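Local coordinates for alpha-rhamnosidase (PDB 6I60), which probably hydrolyses alpha-L-rhamnosides, releasing their terminal non-reducing alpha-L-rhamnose residues, at residues Ala564-Ala569 with Phe634-Ile639; Trp570-Tyr575 with Lys579-Glu584. One frame throughout, in Å; residues are numbered along the deposited sequence.

Contact 1 (Ala564-Ala569 with Phe634-Ile639); sequences AYITIA and FYHDVI
The helical segments 564-569 and 634-639 come closest at Ile566 and Asp637, whose CA atoms lie 7.0 Å apart, and the axes of these short segments run in broadly the same direction at 49° with a nearest approach of 10.1 Å. Ile566 gives the largest share of the contact. With CG1 set between its backbone N and carbonyl carbon (chi1 57°), the longer branch reaches over to the neighbouring helix, where CD1 lies 3.5 Å from Asp637 CA. The same branch runs obliquely past the carboxylate, CG1 standing 3.6 Å from Asp637 OD2. A branched aliphatic chain suits this buried place, where it spans from one helix to the other and also meets Phe589 of helix 586-599. Both segments belong to the six-hairpin glycosidase domain, the helical (alpha/alpha)6 barrel of these rhamnosidases, and the contact joins two of its helices in the buried interior. Shortening Ile566 to an alanine would probably open a gap beside Asp637 and strip the apolar cover from its carboxylate. That buried acid is met by a hydroxyl, OD2 being hydrogen-bonded to Thr563 OG1. The His636 side chain reaches across to the first helix, its CG anti to the backbone N (chi1 -177°), which brings the ring edge near Ile566, ND1 lying 4.1 Å from CD1. The side chains of Thr567 and His636 cross at about a right angle, with OG1 of Thr567 3.5 Å from His636 CE1. This is packing without a hydrogen bond: the buried threonine hydroxyl is satisfied instead by the carbonyl O of Thr563, four residues earlier in the chain.

Contact 2 (Trp570-Tyr575 with Lys579-Glu584); sequences WYLYQY and KYVLEE
Trp570 meets Leu582 with its backbone as well as its ring: Leu582 CD2 lies 4.2 Å from Trp570 N, while CD1 approaches the indole obliquely, 4.4 Å from CE3. The indole's broad apolar surface also reaches Ile644 and Leu647 of helix 626-648. Leu572 follows, crossing Val581 at about a right angle, with CB 4.0 Å from Val581 CG1. These two aliphatic residues suit a buried seam, and both also rest on Leu531 of helix 524-535. Tyr573 makes the broadest contact. Its CG is anti to the backbone N (chi1 170°), a torsion that carries the ring to the start of the other segment, where its edge, at CD1, lies 3.6 Å from Lys579 N. The aliphatic base of Lys579 runs alongside the phenol, CB 3.9 Å from CE1, before the chain bends at chi3 and its ammonium end parts from the tyrosine. Leu582 crosses Tyr573 at about a right angle, CD1 lying 3.8 Å from Tyr573 CB. Three intervening residues turn the chain, and the axes, 9.1 Å apart at 159°, run nearly antiparallel, which is consistent with a tight alpha-alpha hairpin whose second helix is short, within the (alpha/alpha)6 barrel domain.

Overall arrangement
Helix 564-576 serves both contacts, its first half in contact 1 and its second in contact 2, whose centres are 12 Å apart. They meet directly at the carbonyl of Ala569, where O lies 3.5 Å from Leu582 CD2. Contact 2 falls, in sequence, between the two segments that contact 1 brings together, so a local hairpin sits inside a longer-range pairing. Helix 626-648 connects them too, since Leu647 packs against Trp570 and Tyr573. The side chain of Asp637 is about 14 Å from a bound 2-(2-ethoxyethoxy)ethanol, and Val638 touches Leu660, which lines such a ligand pocket with Tyr656 and Glu659. This small molecule is not a rhamnoside and does not by itself mark the active site.

Contact 1 (Ala564-Ala569 with Phe634-Ile639)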
loop_
_atom_site.group_PDB
_atom_site.type_symbol
_atom_site.label_atom_id
_atom_site.label_comp_id
_atom_site.label_asym_id
_atom_site.label_seq_id
_atom_site.Cartn_x
_atom_site.Cartn_y
_atom_site.Cartn_z
ATOM N N ALA A 564 9.277 -4.483 -10.175
ATOM C CA ALA A 564 8.044 -4.150 -9.472
ATOM C C ALA A 564 6.905 -3.805 -10.422
ATOM O O ALA A 564 5.739 -3.878 -10.020
ATOM C CB ALA A 564 8.287 -2.985 -8.512
ATOM N N TYR A 565 7.212 -3.430 -11.667
ATOM C CA TYR A 565 6.156 -3.092 -12.616
ATOM C C TYR A 565 5.322 -4.317 -12.969
ATOM O O TYR A 565 4.094 -4.304 -12.831
ATOM C CB TYR A 565 6.759 -2.469 -13.875
ATOM C CG TYR A 565 5.763 -1.695 -14.714
ATOM C CD1 TYR A 565 4.531 -1.321 -14.196
ATOM C CD2 TYR A 565 6.058 -1.339 -16.025
ATOM C CE1 TYR A 565 3.620 -0.614 -14.957
ATOM C CE2 TYR A 565 5.153 -0.633 -16.794
ATOM C CZ TYR A 565 3.935 -0.273 -16.255
ATOM O OH TYR A 565 3.029 0.431 -17.015
ATOM N N ILE A 566 5.971 -5.389 -13.425
ATOM C CA ILE A 566 5.229 -6.584 -13.810
ATOM C C ILE A 566 4.824 -7.404 -12.589
ATOM O O ILE A 566 3.781 -8.068 -12.605
ATOM C CB ILE A 566 6.050 -7.435 -14.793
ATOM C CG1 ILE A 566 7.395 -7.800 -14.177
ATOM C CG2 ILE A 566 6.273 -6.696 -16.093
ATOM C CD1 ILE A 566 7.713 -9.253 -14.293
ATOM N N THR A 567 5.628 -7.380 -11.523
ATOM C CA THR A 567 5.333 -8.205 -10.355
ATOM C C THR A 567 4.083 -7.714 -9.637
ATOM O O THR A 567 3.162 -8.494 -9.370
ATOM C CB THR A 567 6.530 -8.221 -9.402
ATOM O OG1 THR A 567 7.604 -8.961 -9.996
ATOM C CG2 THR A 567 6.150 -8.860 -8.074
ATOM N N ILE A 568 4.032 -6.418 -9.318
ATOM C CA ILE A 568 2.866 -5.875 -8.629
ATOM C C ILE A 568 1.623 -6.020 -9.496
ATOM O O ILE A 568 0.534 -6.333 -9.000
ATOM C CB ILE A 568 3.119 -4.410 -8.226
ATOM C CG1 ILE A 568 4.233 -4.336 -7.181
ATOM C CG2 ILE A 568 1.850 -3.774 -7.687
ATOM C CD1 ILE A 568 4.689 -2.929 -6.870
ATOM N N ALA A 569 1.767 -5.818 -10.807
ATOM C CA ALA A 569 0.632 -5.999 -11.705
ATOM C C ALA A 569 0.175 -7.453 -11.728
ATOM O O ALA A 569 -1.030 -7.730 -11.729
ATOM C CB ALA A 569 0.991 -5.523 -13.111
ATOM N N PHE A 634 15.676 -11.367 -14.768
ATOM C CA PHE A 634 15.477 -11.336 -16.213
ATOM C C PHE A 634 14.635 -12.523 -16.662
ATOM O O PHE A 634 13.694 -12.370 -17.449
ATOM C CB PHE A 634 16.827 -11.326 -16.931
ATOM C CG PHE A 634 16.719 -11.184 -18.422
ATOM C CD1 PHE A 634 15.737 -10.388 -18.987
ATOM C CD2 PHE A 634 17.601 -11.848 -19.259
ATOM C CE1 PHE A 634 15.636 -10.255 -20.360
ATOM C CE2 PHE A 634 17.506 -11.720 -20.633
ATOM C CZ PHE A 634 16.522 -10.922 -21.184
ATOM N N TYR A 635 14.961 -13.718 -16.167
ATOM C CA TYR A 635 14.121 -14.881 -16.429
ATOM C C TYR A 635 12.745 -14.709 -15.799
ATOM O O TYR A 635 11.730 -15.103 -16.386
ATOM C CB TYR A 635 14.809 -16.144 -15.907
ATOM C CG TYR A 635 13.983 -17.407 -16.015
ATOM C CD1 TYR A 635 14.023 -18.188 -17.160
ATOM C CD2 TYR A 635 13.175 -17.825 -14.966
ATOM C CE1 TYR A 635 13.274 -19.346 -17.260
ATOM C CE2 TYR A 635 12.420 -18.979 -15.060
ATOM C CZ TYR A 635 12.478 -19.736 -16.209
ATOM O OH TYR A 635 11.733 -20.887 -16.313
ATOM N N HIS A 636 12.693 -14.112 -14.606
ATOM C CA HIS A 636 11.415 -13.892 -13.936
ATOM C C HIS A 636 10.519 -12.963 -14.745
ATOM O O HIS A 636 9.323 -13.231 -14.913
ATOM C CB HIS A 636 11.656 -13.328 -12.534
ATOM C CG HIS A 636 10.407 -13.133 -11.731
ATOM N ND1 HIS A 636 9.563 -12.059 -11.915
ATOM C CD2 HIS A 636 9.866 -13.870 -10.732
ATOM C CE1 HIS A 636 8.552 -12.146 -11.070
ATOM N NE2 HIS A 636 8.712 -13.235 -10.340
ATOM N N ASP A 637 11.081 -11.868 -15.265
ATOM C CA ASP A 637 10.273 -10.901 -16.000
ATOM C C ASP A 637 9.775 -11.467 -17.323
ATOM O O ASP A 637 8.669 -11.133 -17.760
ATOM C CB ASP A 637 11.071 -9.616 -16.232
ATOM C CG ASP A 637 11.229 -8.790 -14.965
ATOM O OD1 ASP A 637 11.917 -7.747 -15.006
ATOM O OD2 ASP A 637 10.666 -9.189 -13.925
ATOM N N VAL A 638 10.565 -12.325 -17.964
ATOM C CA VAL A 638 10.173 -12.880 -19.253
ATOM C C VAL A 638 9.161 -14.009 -19.076
ATOM O O VAL A 638 8.236 -14.160 -19.882
ATOM C CB VAL A 638 11.426 -13.343 -20.022
ATOM C CG1 VAL A 638 11.043 -14.062 -21.301
ATOM C CG2 VAL A 638 12.322 -12.153 -20.331
ATOM N N ILE A 639 9.306 -14.807 -18.015
ATOM C CA ILE A 639 8.401 -15.935 -17.809
ATOM C C ILE A 639 6.994 -15.444 -17.488
ATOM O O ILE A 639 6.009 -15.914 -18.069
ATOM C CB ILE A 639 8.942 -16.863 -16.706
ATOM C CG1 ILE A 639 9.855 -17.924 -17.312
ATOM C CG2 ILE A 639 7.802 -17.545 -15.961
ATOM C CD1 ILE A 639 9.123 -18.909 -18.197
#

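Contact 2 (Trp570-Tyr575 with Lys579-Glu584)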
loop_
_atom_site.group_PDB
_atom_site.type_symbol
_atom_site.label_atom_id
_atom_site.label_comp_id
_atom_site.label_asym_id
_atom_site.label_seq_id
_atom_site.Cartn_x
_atom_site.Cartn_y
_atom_site.Cartn_z
ATOM N N TRP A 570 1.122 -8.395 -11.740
ATOM C CA TRP A 570 0.756 -9.807 -11.681
ATOM C C TRP A 570 0.112 -10.157 -10.346
ATOM O O TRP A 570 -0.756 -11.037 -10.289
ATOM C CB TRP A 570 1.984 -10.683 -11.927
ATOM C CG TRP A 570 1.715 -12.147 -11.778
ATOM C CD1 TRP A 570 1.982 -12.923 -10.687
ATOM C CD2 TRP A 570 1.123 -13.015 -12.751
ATOM N NE1 TRP A 570 1.593 -14.220 -10.921
ATOM C CE2 TRP A 570 1.063 -14.304 -12.181
ATOM C CE3 TRP A 570 0.638 -12.829 -14.049
ATOM C CZ2 TRP A 570 0.539 -15.399 -12.865
ATOM C CZ3 TRP A 570 0.118 -13.919 -14.727
ATOM C CH2 TRP A 570 0.072 -15.187 -14.133
ATOM N N TYR A 571 0.520 -9.485 -9.268
ATOM C CA TYR A 571 -0.111 -9.711 -7.972
ATOM C C TYR A 571 -1.569 -9.270 -7.989
ATOM O O TYR A 571 -2.431 -9.932 -7.398
ATOM C CB TYR A 571 0.659 -8.973 -6.875
ATOM C CG TYR A 571 1.869 -9.720 -6.356
ATOM C CD1 TYR A 571 1.959 -11.103 -6.472
ATOM C CD2 TYR A 571 2.920 -9.043 -5.751
ATOM C CE1 TYR A 571 3.062 -11.787 -5.999
ATOM C CE2 TYR A 571 4.027 -9.720 -5.276
ATOM C CZ TYR A 571 4.092 -11.091 -5.403
ATOM O OH TYR A 571 5.191 -11.768 -4.931
ATOM N N LEU A 572 -1.863 -8.157 -8.667
ATOM C CA LEU A 572 -3.235 -7.666 -8.736
ATOM C C LEU A 572 -4.145 -8.637 -9.478
ATOM O O LEU A 572 -5.345 -8.705 -9.186
ATOM C CB LEU A 572 -3.265 -6.293 -9.402
ATOM C CG LEU A 572 -2.589 -5.167 -8.621
ATOM C CD1 LEU A 572 -2.836 -3.825 -9.292
ATOM C CD2 LEU A 572 -3.078 -5.152 -7.181
ATOM N N TYR A 573 -3.602 -9.391 -10.434
ATOM C CA TYR A 573 -4.394 -10.407 -11.114
ATOM C C TYR A 573 -4.444 -11.708 -10.322
ATOM O O TYR A 573 -5.448 -12.426 -10.382
ATOM C CB TYR A 573 -3.835 -10.661 -12.517
ATOM C CG TYR A 573 -4.447 -11.861 -13.202
ATOM C CD1 TYR A 573 -5.758 -11.830 -13.658
ATOM C CD2 TYR A 573 -3.719 -13.029 -13.384
ATOM C CE1 TYR A 573 -6.328 -12.927 -14.280
ATOM C CE2 TYR A 573 -4.279 -14.130 -14.007
ATOM C CZ TYR A 573 -5.585 -14.073 -14.451
ATOM O OH TYR A 573 -6.153 -15.163 -15.068
ATOM N N GLN A 574 -3.386 -12.019 -9.571
ATOM C CA GLN A 574 -3.337 -13.285 -8.846
ATOM C C GLN A 574 -4.275 -13.278 -7.644
ATOM O O GLN A 574 -4.997 -14.253 -7.409
ATOM C CB GLN A 574 -1.902 -13.579 -8.406
ATOM C CG GLN A 574 -1.753 -14.788 -7.491
ATOM C CD GLN A 574 -0.337 -14.951 -6.952
ATOM O OE1 GLN A 574 0.350 -13.969 -6.669
ATOM N NE2 GLN A 574 0.102 -16.198 -6.805
ATOM N N TYR A 575 -4.285 -12.187 -6.879
ATOM C CA TYR A 575 -5.036 -12.129 -5.632
ATOM C C TYR A 575 -6.370 -11.405 -5.755
ATOM O O TYR A 575 -7.166 -11.447 -4.811
ATOM C CB TYR A 575 -4.189 -11.459 -4.542
ATOM C CG TYR A 575 -3.117 -12.364 -3.976
ATOM C CD1 TYR A 575 -3.443 -13.402 -3.111
ATOM C CD2 TYR A 575 -1.781 -12.185 -4.310
ATOM C CE1 TYR A 575 -2.467 -14.234 -2.592
ATOM C CE2 TYR A 575 -0.799 -13.012 -3.797
ATOM C CZ TYR A 575 -1.147 -14.035 -2.940
ATOM O OH TYR A 575 -0.174 -14.859 -2.427
ATOM N N LYS A 579 -7.760 -8.928 -14.577
ATOM C CA LYS A 579 -7.005 -9.052 -15.817
ATOM C C LYS A 579 -6.937 -7.745 -16.593
ATOM O O LYS A 579 -6.106 -7.624 -17.499
ATOM C CB LYS A 579 -7.613 -10.145 -16.699
ATOM C CG LYS A 579 -9.075 -9.919 -17.056
ATOM C CD LYS A 579 -9.666 -11.129 -17.769
ATOM C CE LYS A 579 -9.729 -10.913 -19.274
ATOM N NZ LYS A 579 -9.741 -12.203 -20.023
ATOM N N TYR A 580 -7.781 -6.767 -16.256
ATOM C CA TYR A 580 -7.780 -5.504 -16.984
ATOM C C TYR A 580 -6.521 -4.694 -16.708
ATOM O O TYR A 580 -6.024 -4.003 -17.605
ATOM C CB TYR A 580 -9.025 -4.696 -16.624
ATOM C CG TYR A 580 -10.316 -5.432 -16.889
ATOM C CD1 TYR A 580 -11.132 -5.841 -15.843
ATOM C CD2 TYR A 580 -10.719 -5.719 -18.186
ATOM C CE1 TYR A 580 -12.314 -6.516 -16.082
ATOM C CE2 TYR A 580 -11.899 -6.393 -18.435
ATOM C CZ TYR A 580 -12.693 -6.788 -17.379
ATOM O OH TYR A 580 -13.871 -7.459 -17.621
ATOM N N VAL A 581 -5.992 -4.762 -15.484
ATOM C CA VAL A 581 -4.751 -4.059 -15.181
ATOM C C VAL A 581 -3.572 -4.686 -15.909
ATOM O O VAL A 581 -2.527 -4.044 -16.060
ATOM C CB VAL A 581 -4.505 -4.025 -13.661
ATOM C CG1 VAL A 581 -3.886 -5.330 -13.186
ATOM C CG2 VAL A 581 -3.619 -2.844 -13.296
ATOM N N LEU A 582 -3.716 -5.928 -16.374
ATOM C CA LEU A 582 -2.662 -6.550 -17.167
ATOM C C LEU A 582 -2.663 -6.030 -18.599
ATOM O O LEU A 582 -1.596 -5.828 -19.187
ATOM C CB LEU A 582 -2.818 -8.072 -17.145
ATOM C CG LEU A 582 -2.511 -8.762 -15.813
ATOM C CD1 LEU A 582 -2.407 -10.266 -16.001
ATOM C CD2 LEU A 582 -1.236 -8.208 -15.196
ATOM N N GLU A 583 -3.848 -5.802 -19.174
ATOM C CA GLU A 583 -3.922 -5.245 -20.521
ATOM C C GLU A 583 -3.576 -3.762 -20.538
ATOM O O GLU A 583 -2.968 -3.279 -21.501
ATOM C CB GLU A 583 -5.317 -5.459 -21.110
ATOM C CG GLU A 583 -5.967 -6.782 -20.736
ATOM C CD GLU A 583 -7.404 -6.881 -21.218
ATOM O OE1 GLU A 583 -7.907 -8.016 -21.366
ATOM O OE2 GLU A 583 -8.028 -5.823 -21.449
ATOM N N GLU A 584 -3.948 -3.029 -19.487
ATOM C CA GLU A 584 -3.714 -1.590 -19.457
ATOM C C GLU A 584 -2.228 -1.251 -19.435
ATOM O O GLU A 584 -1.825 -0.211 -19.969
ATOM C CB GLU A 584 -4.425 -0.980 -18.247
ATOM C CG GLU A 584 -4.218 0.510 -18.074
ATOM C CD GLU A 584 -4.763 1.016 -16.756
ATOM O OE1 GLU A 584 -4.359 2.119 -16.327
ATOM O OE2 GLU A 584 -5.598 0.309 -16.150
#